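THB11 (Chlamydomonas reinhardtii, PDB 6TD7) binds heme through a truncated-hemoglobin domain, one part of a longer protein, and probably binds oxygen at the heme iron. Local coordinates at residues R88-S91 against P92-D96; I79-L82 against R83-K86; K26-E29 against L30-K34. All coordinates share one frame; numbering follows the deposited sequence. Where two conformers were deposited one is given.

Contact 1: R88-S91 against P92-D96; sequences RGFS and PEDFD. With HEM (protoporphyrin IX containing Fe), chain B.
Ser-91 and Asp-94 clasp each other in a capping box at the start of helix 92-108, while Phe-90 lies alongside the same aspartate. The evidence for the box is reciprocal. Ser-91 N donates to Asp-94 OD2 at 3.0 Å, reaching it from the anti side and 24° out of the carboxylate plane; in return Asp-94 N makes a weak 3.4 Å bond to Ser-91 OG. The serine OG sits between the backbone N and the carbonyl carbon (chi1 67°), which places it within weak bonding distance of Asp-94 N. The first helical turn closes through Phe-95 N to Ser-91 O at 3.1 Å, a straighter bond than the weak one from Asp-94 N to the same oxygen. Phe-90 and Asp-94 run past each other in opposite senses with ring and carboxylate only 16° apart, and CE1 of Phe-90 rests on CB of Asp-94 at 3.5 Å. Beyond the box, Asp-94 OD1 accepts from Gln-40, and the Phe-90 ring meets Tyr-44 edge-to-face. With an alanine here in place of Asp-94, Ser-91 N and the Gln-40 amide would probably both be left without their carboxylate partner, undoing the side-chain half of the capping box that Asp-94 supplies. The end of Phe-90 reaches the edge of the Phe-95 ring, CZ to CD1 4.4 Å, and both phenylalanines line the proximal side of the heme. Phe-90 CZ lies 3.5 Å from HEM C3B, and Phe-95 CE1 approaches HEM C2C to 3.2 Å.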
# COMPACT_ATOMS: atom_id res chain seq x y z
N ARG A 88 -10.02 6.41 -15.01
CA ARG A 88 -9.02 7.47 -14.89
C ARG A 88 -7.62 7.06 -15.32
O ARG A 88 -6.70 7.88 -15.24
CB ARG A 88 -8.98 7.97 -13.44
CG ARG A 88 -10.36 8.13 -12.83
CD ARG A 88 -10.35 9.01 -11.61
NE ARG A 88 -11.68 9.12 -11.02
CZ ARG A 88 -11.96 9.81 -9.92
NH1 ARG A 88 -11.00 10.45 -9.27
NH2 ARG A 88 -13.21 9.85 -9.46
N GLY A 89 -7.43 5.82 -15.78
CA GLY A 89 -6.14 5.42 -16.30
C GLY A 89 -5.07 5.11 -15.28
O GLY A 89 -3.89 5.13 -15.63
N PHE A 90 -5.45 4.85 -14.03
CA PHE A 90 -4.51 4.35 -13.03
C PHE A 90 -3.63 3.27 -13.64
O PHE A 90 -4.12 2.27 -14.18
CB PHE A 90 -5.29 3.80 -11.83
CG PHE A 90 -4.45 3.47 -10.63
CD1 PHE A 90 -3.69 4.45 -10.01
CD2 PHE A 90 -4.46 2.19 -10.08
CE1 PHE A 90 -2.93 4.16 -8.90
CE2 PHE A 90 -3.71 1.90 -8.96
CZ PHE A 90 -2.94 2.88 -8.37
N SER A 91 -2.32 3.46 -13.54
CA SER A 91 -1.34 2.71 -14.31
C SER A 91 -0.29 2.09 -13.42
O SER A 91 -0.11 2.48 -12.26
CB SER A 91 -0.65 3.64 -15.33
OG SER A 91 0.15 4.60 -14.66
N PRO A 92 0.45 1.10 -13.93
CA PRO A 92 1.56 0.54 -13.15
C PRO A 92 2.55 1.59 -12.66
O PRO A 92 3.11 1.45 -11.57
CB PRO A 92 2.22 -0.44 -14.14
CG PRO A 92 1.11 -0.83 -15.05
CD PRO A 92 0.23 0.37 -15.19
N GLU A 93 2.76 2.64 -13.45
CA GLU A 93 3.68 3.70 -13.03
C GLU A 93 3.13 4.47 -11.84
O GLU A 93 3.91 4.92 -10.99
CB GLU A 93 3.96 4.63 -14.21
CG GLU A 93 4.70 3.94 -15.34
CD GLU A 93 3.79 3.53 -16.48
OE1 GLU A 93 4.18 3.74 -17.65
OE2 GLU A 93 2.68 3.01 -16.22
N ASP A 94 1.81 4.63 -11.73
CA ASP A 94 1.24 5.25 -10.54
C ASP A 94 1.44 4.36 -9.32
O ASP A 94 1.75 4.84 -8.22
CB ASP A 94 -0.25 5.56 -10.74
CG ASP A 94 -0.50 6.52 -11.89
OD1 ASP A 94 0.20 7.55 -11.98
OD2 ASP A 94 -1.41 6.24 -12.70
N PHE A 95 1.30 3.04 -9.50
CA PHE A 95 1.52 2.12 -8.39
C PHE A 95 2.98 2.16 -7.92
O PHE A 95 3.25 2.09 -6.72
CB PHE A 95 1.13 0.70 -8.79
CG PHE A 95 0.96 -0.23 -7.61
CD1 PHE A 95 -0.14 -0.11 -6.77
CD2 PHE A 95 1.89 -1.21 -7.34
CE1 PHE A 95 -0.29 -0.95 -5.69
CE2 PHE A 95 1.74 -2.06 -6.25
CZ PHE A 95 0.64 -1.93 -5.43
N ASP A 96 3.92 2.27 -8.86
CA ASP A 96 5.32 2.43 -8.47
C ASP A 96 5.51 3.62 -7.54
O ASP A 96 6.21 3.54 -6.53
CB ASP A 96 6.21 2.59 -9.71
CG ASP A 96 6.33 1.32 -10.54
OD1 ASP A 96 6.06 0.21 -10.03
OD2 ASP A 96 6.74 1.45 -11.71
CHA HEM B . -8.17 0.35 -2.22
CHB HEM B . -6.31 3.98 -4.91
CHC HEM B . -1.77 2.44 -4.10
CHD HEM B . -3.64 -1.47 -1.79
C1A HEM B . -8.08 1.50 -2.99
C2A HEM B . -9.15 2.40 -3.40
C3A HEM B . -8.61 3.38 -4.13
C4A HEM B . -7.19 3.16 -4.22
CMA HEM B . -9.35 4.57 -4.78
CAA HEM B . -10.66 2.30 -3.06
CBA HEM B . -11.26 0.96 -3.47
CGA HEM B . -12.64 0.84 -2.87
O1A HEM B . -13.41 -0.02 -3.36
O2A HEM B . -12.98 1.60 -1.92
C1B HEM B . -4.93 3.91 -4.87
C2B HEM B . -4.02 4.89 -5.43
C3B HEM B . -2.77 4.48 -5.22
C4B HEM B . -2.83 3.21 -4.51
CMB HEM B . -4.44 6.19 -6.15
CAB HEM B . -1.50 5.24 -5.66
CBB HEM B . -0.30 4.66 -5.70
C1C HEM B . -1.92 1.27 -3.38
C2C HEM B . -0.81 0.50 -2.88
C3C HEM B . -1.30 -0.58 -2.26
C4C HEM B . -2.75 -0.54 -2.31
CMC HEM B . 0.68 0.85 -3.07
CAC HEM B . -0.41 -1.64 -1.60
CBC HEM B . -0.78 -2.92 -1.64
C1D HEM B . -5.00 -1.26 -1.63
C2D HEM B . -5.89 -2.03 -0.77
C3D HEM B . -7.13 -1.54 -0.90
C4D HEM B . -7.09 -0.42 -1.82
CMD HEM B . -5.45 -3.22 0.11
CAD HEM B . -8.39 -2.00 -0.16
CBD HEM B . -9.09 -3.18 -0.82
CGD HEM B . -10.17 -3.53 0.17
O1D HEM B . -9.96 -4.48 0.97
O2D HEM B . -11.22 -2.84 0.16
NA HEM B . -6.90 2.00 -3.52
NB HEM B . -4.17 2.90 -4.32
NC HEM B . -3.09 0.62 -3.01
ND HEM B . -5.78 -0.29 -2.25
FE HEM B . -4.99 1.28 -3.23

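Contact 2: I79-L82 against R83-K86; sequences IAHL and RIIK. With HEM (protoporphyrin IX containing Fe), chain B.
The proximal heme-binding helix, 77-88, brings His-81 and Ile-84 together on the proximal face of the porphyrin, one on the iron and the other beside it. His-81 NE2 binds the iron at 2.2 Å, and ND1 on the far side of the imidazole is held by the carbonyl of Val-77, one turn earlier, which fixes the rotation of the ring. The imidazole plane passes through the meso carbon CHD of the heme. Ile-84 comes to the edge of this ring: its CD1 is 4.3 Å from His-81 CD2 and 3.6 Å from HEM CHB. It gets there with CG1 wedged between its own backbone N and carbonyl carbon (chi1 52°), which also lays that CG1 3.2 Å from His-81 O.

In the two-over-two fold of truncated hemoglobins this is the F helix, and here it is kinked: Arg-83 N and Ile-84 N do not make the usual bond to the carbonyl four residues back. A water spans the break, donating to Ala-80 O at 2.8 Å and accepting from Ile-84 N at 3.1 Å. Regular pairing then resumes, Ile-85 N donating to His-81 O and Lys-86 N to Leu-82 O with N-H...O angles of 156° and 170°. Arg-83, bent at chi3, turns its guanidinium back over the helix, so that Ile-79 O lies over one face and the heme propionate oxygen O1A near its edge; the modelled separation there is doubtfully short, but Arg-83 is an established heme-binding residue. Away from the heme, Leu-82 and Lys-86 cross obliquely, CD1 of the leucine resting 3.9 Å from CG of the lysine, while Ile-85 packs on Ile-130 and Phe-131 of helix 125-131.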
# COMPACT_ATOMS: atom_id res chain seq x y z
N ILE A 79 -9.92 -5.66 -8.29
CA ILE A 79 -11.31 -5.20 -8.20
C ILE A 79 -11.37 -3.86 -7.49
O ILE A 79 -12.07 -2.94 -7.94
CB ILE A 79 -12.17 -6.26 -7.49
CG1 ILE A 79 -12.30 -7.51 -8.37
CG2 ILE A 79 -13.53 -5.68 -7.13
CD1 ILE A 79 -12.94 -7.26 -9.73
N ALA A 80 -10.62 -3.71 -6.40
CA ALA A 80 -10.68 -2.48 -5.62
C ALA A 80 -10.23 -1.28 -6.45
O ALA A 80 -10.78 -0.18 -6.30
CB ALA A 80 -9.82 -2.62 -4.37
N HIS A 81 -9.24 -1.46 -7.32
CA HIS A 81 -8.70 -0.36 -8.10
C HIS A 81 -9.26 -0.27 -9.51
O HIS A 81 -8.82 0.58 -10.28
CB HIS A 81 -7.17 -0.46 -8.19
CG HIS A 81 -6.48 -0.41 -6.86
ND1 HIS A 81 -6.30 -1.53 -6.08
CD2 HIS A 81 -5.94 0.62 -6.17
CE1 HIS A 81 -5.67 -1.19 -4.97
NE2 HIS A 81 -5.44 0.11 -5.00
N LEU A 82 -10.24 -1.12 -9.86
CA LEU A 82 -10.60 -1.25 -11.27
C LEU A 82 -11.38 -0.03 -11.77
O LEU A 82 -11.33 0.28 -12.96
CB LEU A 82 -11.41 -2.53 -11.50
CG LEU A 82 -11.66 -2.89 -12.97
CD1 LEU A 82 -10.35 -3.00 -13.75
CD2 LEU A 82 -12.46 -4.19 -13.11
N ARG A 83 -12.08 0.68 -10.87
CA ARG A 83 -12.75 1.91 -11.27
C ARG A 83 -11.74 2.97 -11.71
O ARG A 83 -11.88 3.57 -12.78
CB ARG A 83 -13.60 2.45 -10.12
CG ARG A 83 -14.81 1.60 -9.77
CD ARG A 83 -15.34 1.98 -8.39
NE ARG A 83 -14.42 1.59 -7.33
CZ ARG A 83 -14.54 0.48 -6.59
NH1 ARG A 83 -15.55 -0.35 -6.78
NH2 ARG A 83 -13.63 0.21 -5.66
N ILE A 84 -10.71 3.22 -10.90
CA ILE A 84 -9.78 4.27 -11.28
C ILE A 84 -8.92 3.82 -12.46
O ILE A 84 -8.46 4.65 -13.25
CB ILE A 84 -8.91 4.74 -10.10
CG1 ILE A 84 -8.21 3.58 -9.38
CG2 ILE A 84 -9.77 5.51 -9.10
CD1 ILE A 84 -7.11 4.06 -8.45
N ILE A 85 -8.70 2.51 -12.61
CA ILE A 85 -8.02 2.00 -13.80
C ILE A 85 -8.82 2.34 -15.05
O ILE A 85 -8.33 3.03 -15.96
CB ILE A 85 -7.79 0.48 -13.68
CG1 ILE A 85 -6.73 0.18 -12.62
CG2 ILE A 85 -7.37 -0.11 -15.04
CD1 ILE A 85 -6.53 -1.29 -12.34
N LYS A 86 -10.07 1.87 -15.11
CA LYS A 86 -10.86 2.00 -16.33
C LYS A 86 -11.33 3.44 -16.56
O LYS A 86 -11.41 3.90 -17.70
CB LYS A 86 -12.06 1.06 -16.28
CG LYS A 86 -11.69 -0.42 -16.30
CD LYS A 86 -11.23 -0.85 -17.69
CE LYS A 86 -10.14 -1.90 -17.65
NZ LYS A 86 -9.01 -1.53 -18.55
CHA HEM B . -8.17 0.35 -2.22
CHB HEM B . -6.31 3.98 -4.91
CHC HEM B . -1.77 2.44 -4.10
CHD HEM B . -3.64 -1.47 -1.79
C1A HEM B . -8.08 1.50 -2.99
C2A HEM B . -9.15 2.40 -3.40
C3A HEM B . -8.61 3.38 -4.13
C4A HEM B . -7.19 3.16 -4.22
CMA HEM B . -9.35 4.57 -4.78
CAA HEM B . -10.66 2.30 -3.06
CBA HEM B . -11.26 0.96 -3.47
CGA HEM B . -12.64 0.84 -2.87
O1A HEM B . -13.41 -0.02 -3.36
O2A HEM B . -12.98 1.60 -1.92
C1B HEM B . -4.93 3.91 -4.87
C2B HEM B . -4.02 4.89 -5.43
C3B HEM B . -2.77 4.48 -5.22
C4B HEM B . -2.83 3.21 -4.51
CMB HEM B . -4.44 6.19 -6.15
CAB HEM B . -1.50 5.24 -5.66
CBB HEM B . -0.30 4.66 -5.70
C1C HEM B . -1.92 1.27 -3.38
C2C HEM B . -0.81 0.50 -2.88
C3C HEM B . -1.30 -0.58 -2.26
C4C HEM B . -2.75 -0.54 -2.31
CMC HEM B . 0.68 0.85 -3.07
CAC HEM B . -0.41 -1.64 -1.60
CBC HEM B . -0.78 -2.92 -1.64
C1D HEM B . -5.00 -1.26 -1.63
C2D HEM B . -5.89 -2.03 -0.77
C3D HEM B . -7.13 -1.54 -0.90
C4D HEM B . -7.09 -0.42 -1.82
CMD HEM B . -5.45 -3.22 0.11
CAD HEM B . -8.39 -2.00 -0.16
CBD HEM B . -9.09 -3.18 -0.82
CGD HEM B . -10.17 -3.53 0.17
O1D HEM B . -9.96 -4.48 0.97
O2D HEM B . -11.22 -2.84 0.16
NA HEM B . -6.90 2.00 -3.52
NB HEM B . -4.17 2.90 -4.32
NC HEM B . -3.09 0.62 -3.01
ND HEM B . -5.78 -0.29 -2.25
FE HEM B . -4.99 1.28 -3.23
O HOH W 1 -10.97 1.91 -8.12

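Contact 3: K26-E29 against L30-K34; sequences KVVE and LFYRK. With CYN (cyanide ion), chain C.
Tyr-32, resting its ring edge on Val-28, donates from OH to the nitrogen of the bound cyanide at 2.8 Å. The cyanide N lies near the plane of the phenol ring, so the ligand is met at the hydroxyl edge, not over a face. Behind this bond the helix backbone is regular: Tyr-32 N donates to Val-28 O at 3.0 Å and Phe-31 N to Val-27 O at 2.8 Å, the latter with an N-H...O angle of 169°. Leu-30 and Arg-33 repeat the pattern to Lys-26 and Glu-29.

These residues belong to helix 21-36, the B helix of the truncated globin fold, and the tyrosine presents its hydroxyl to the distal side of the heme, the face across from the iron-bound histidine. Leu-53 and Gln-57 of helix 50-64 complete the cyanide pocket and also touch the Tyr-32 side chain.

Packing on an edge and a face probably helps to set the direction of the phenol. Val-28 and Tyr-32 lie side by side, pointing the same way, and CG1 of the valine sits in the ring plane, 3.5 Å from Tyr-32 CE2. That methyl stands opposite the backbone N (chi1 178°), which brings it level with the ring one turn on. Val-28 O also touches the ring, 3.2 Å from Tyr-32 CD2. The neighbouring ring bears on a face instead: Phe-31 CD2 stands 3.8 Å above the Tyr-32 plane, displaced toward the rim, while Tyr-32 CE2 lies in the plane of Phe-31. Further round the helix, Phe-31 meets Phe-102 edge-to-face, and Leu-30 packs on Ala-105 and Glu-108 of helix 92-108.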
# COMPACT_ATOMS: atom_id res chain seq x y z
N LYS A 26 1.88 5.37 12.08
CA LYS A 26 2.50 6.58 11.55
C LYS A 26 3.05 6.37 10.15
O LYS A 26 3.03 7.31 9.34
CB LYS A 26 3.58 7.05 12.53
CG LYS A 26 2.99 7.57 13.83
CD LYS A 26 4.00 7.85 14.92
CE LYS A 26 3.28 8.45 16.13
NZ LYS A 26 4.05 8.35 17.41
N VAL A 27 3.52 5.16 9.83
CA VAL A 27 3.94 4.86 8.46
C VAL A 27 2.76 5.04 7.50
O VAL A 27 2.87 5.71 6.47
CB VAL A 27 4.50 3.43 8.38
CG1 VAL A 27 4.62 2.98 6.93
CG2 VAL A 27 5.86 3.34 9.07
N VAL A 28 1.62 4.43 7.83
CA VAL A 28 0.46 4.51 6.94
C VAL A 28 -0.02 5.95 6.80
O VAL A 28 -0.40 6.39 5.71
CB VAL A 28 -0.68 3.60 7.45
CG1 VAL A 28 -1.91 3.72 6.54
CG2 VAL A 28 -0.21 2.17 7.53
N GLU A 29 -0.01 6.71 7.90
CA GLU A 29 -0.49 8.09 7.83
C GLU A 29 0.43 8.94 6.98
O GLU A 29 -0.03 9.79 6.20
CB GLU A 29 -0.65 8.67 9.23
CG GLU A 29 -1.84 8.09 9.99
CD GLU A 29 -1.85 8.45 11.46
OE1 GLU A 29 -0.84 8.98 11.97
OE2 GLU A 29 -2.88 8.20 12.12
N LEU A 30 1.75 8.74 7.11
CA LEU A 30 2.69 9.46 6.26
C LEU A 30 2.57 9.03 4.81
O LEU A 30 2.61 9.86 3.90
CB LEU A 30 4.10 9.22 6.80
CG LEU A 30 5.30 9.90 6.16
CD1 LEU A 30 5.07 11.39 6.02
CD2 LEU A 30 6.52 9.61 7.04
N PHE A 31 2.42 7.72 4.57
CA PHE A 31 2.13 7.21 3.23
C PHE A 31 0.97 7.97 2.60
O PHE A 31 1.09 8.47 1.47
CB PHE A 31 1.83 5.71 3.33
CG PHE A 31 1.20 5.12 2.09
CD1 PHE A 31 1.94 4.94 0.93
CD2 PHE A 31 -0.13 4.73 2.10
CE1 PHE A 31 1.36 4.38 -0.20
CE2 PHE A 31 -0.72 4.17 0.97
CZ PHE A 31 0.02 4.00 -0.18
N TYR A 32 -0.15 8.09 3.31
CA TYR A 32 -1.30 8.77 2.71
C TYR A 32 -1.04 10.27 2.55
O TYR A 32 -1.51 10.87 1.58
CB TYR A 32 -2.56 8.53 3.54
CG TYR A 32 -3.19 7.20 3.20
CD1 TYR A 32 -3.86 7.01 2.00
CD2 TYR A 32 -3.08 6.13 4.07
CE1 TYR A 32 -4.42 5.78 1.68
CE2 TYR A 32 -3.64 4.91 3.77
CZ TYR A 32 -4.31 4.74 2.58
OH TYR A 32 -4.86 3.51 2.31
N ARG A 33 -0.29 10.88 3.47
CA ARG A 33 0.05 12.28 3.29
C ARG A 33 0.83 12.49 1.99
O ARG A 33 0.54 13.41 1.22
CB ARG A 33 0.85 12.79 4.49
CG ARG A 33 0.62 14.25 4.81
CD ARG A 33 0.60 14.50 6.31
NE ARG A 33 1.90 14.23 6.92
CZ ARG A 33 2.11 13.45 7.97
NH1 ARG A 33 1.11 12.84 8.59
NH2 ARG A 33 3.35 13.28 8.41
N LYS A 34 1.81 11.62 1.72
CA LYS A 34 2.57 11.72 0.48
C LYS A 34 1.69 11.49 -0.74
O LYS A 34 1.81 12.19 -1.75
CB LYS A 34 3.72 10.72 0.50
CG LYS A 34 4.81 11.05 1.51
CD LYS A 34 5.65 9.83 1.85
CE LYS A 34 6.81 10.18 2.76
NZ LYS A 34 7.88 10.94 2.04
C CYN C . -4.69 2.48 -1.38
N CYN C . -4.98 3.05 -0.42

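In the fold
Contacts 1 and 2 adjoin on the proximal side of the heme, their centres 10 Å apart, on helices that follow each other in the chain. They meet through Phe-90: its N lies 3.1 Å from Ile-84 O, a probable hydrogen bond, and its CE2 is 3.8 Å from His-81 CD2, so the ring flanks the iron ligand. Contact 3 stands across the porphyrin, with centres 19 Å from contact 1 and 22 Å from contact 2 and nearest atoms about 7 and 8 Å away. It touches neither; heme and cyanide lie between, the Tyr-32 and His-81 side chains being about 8 Å apart.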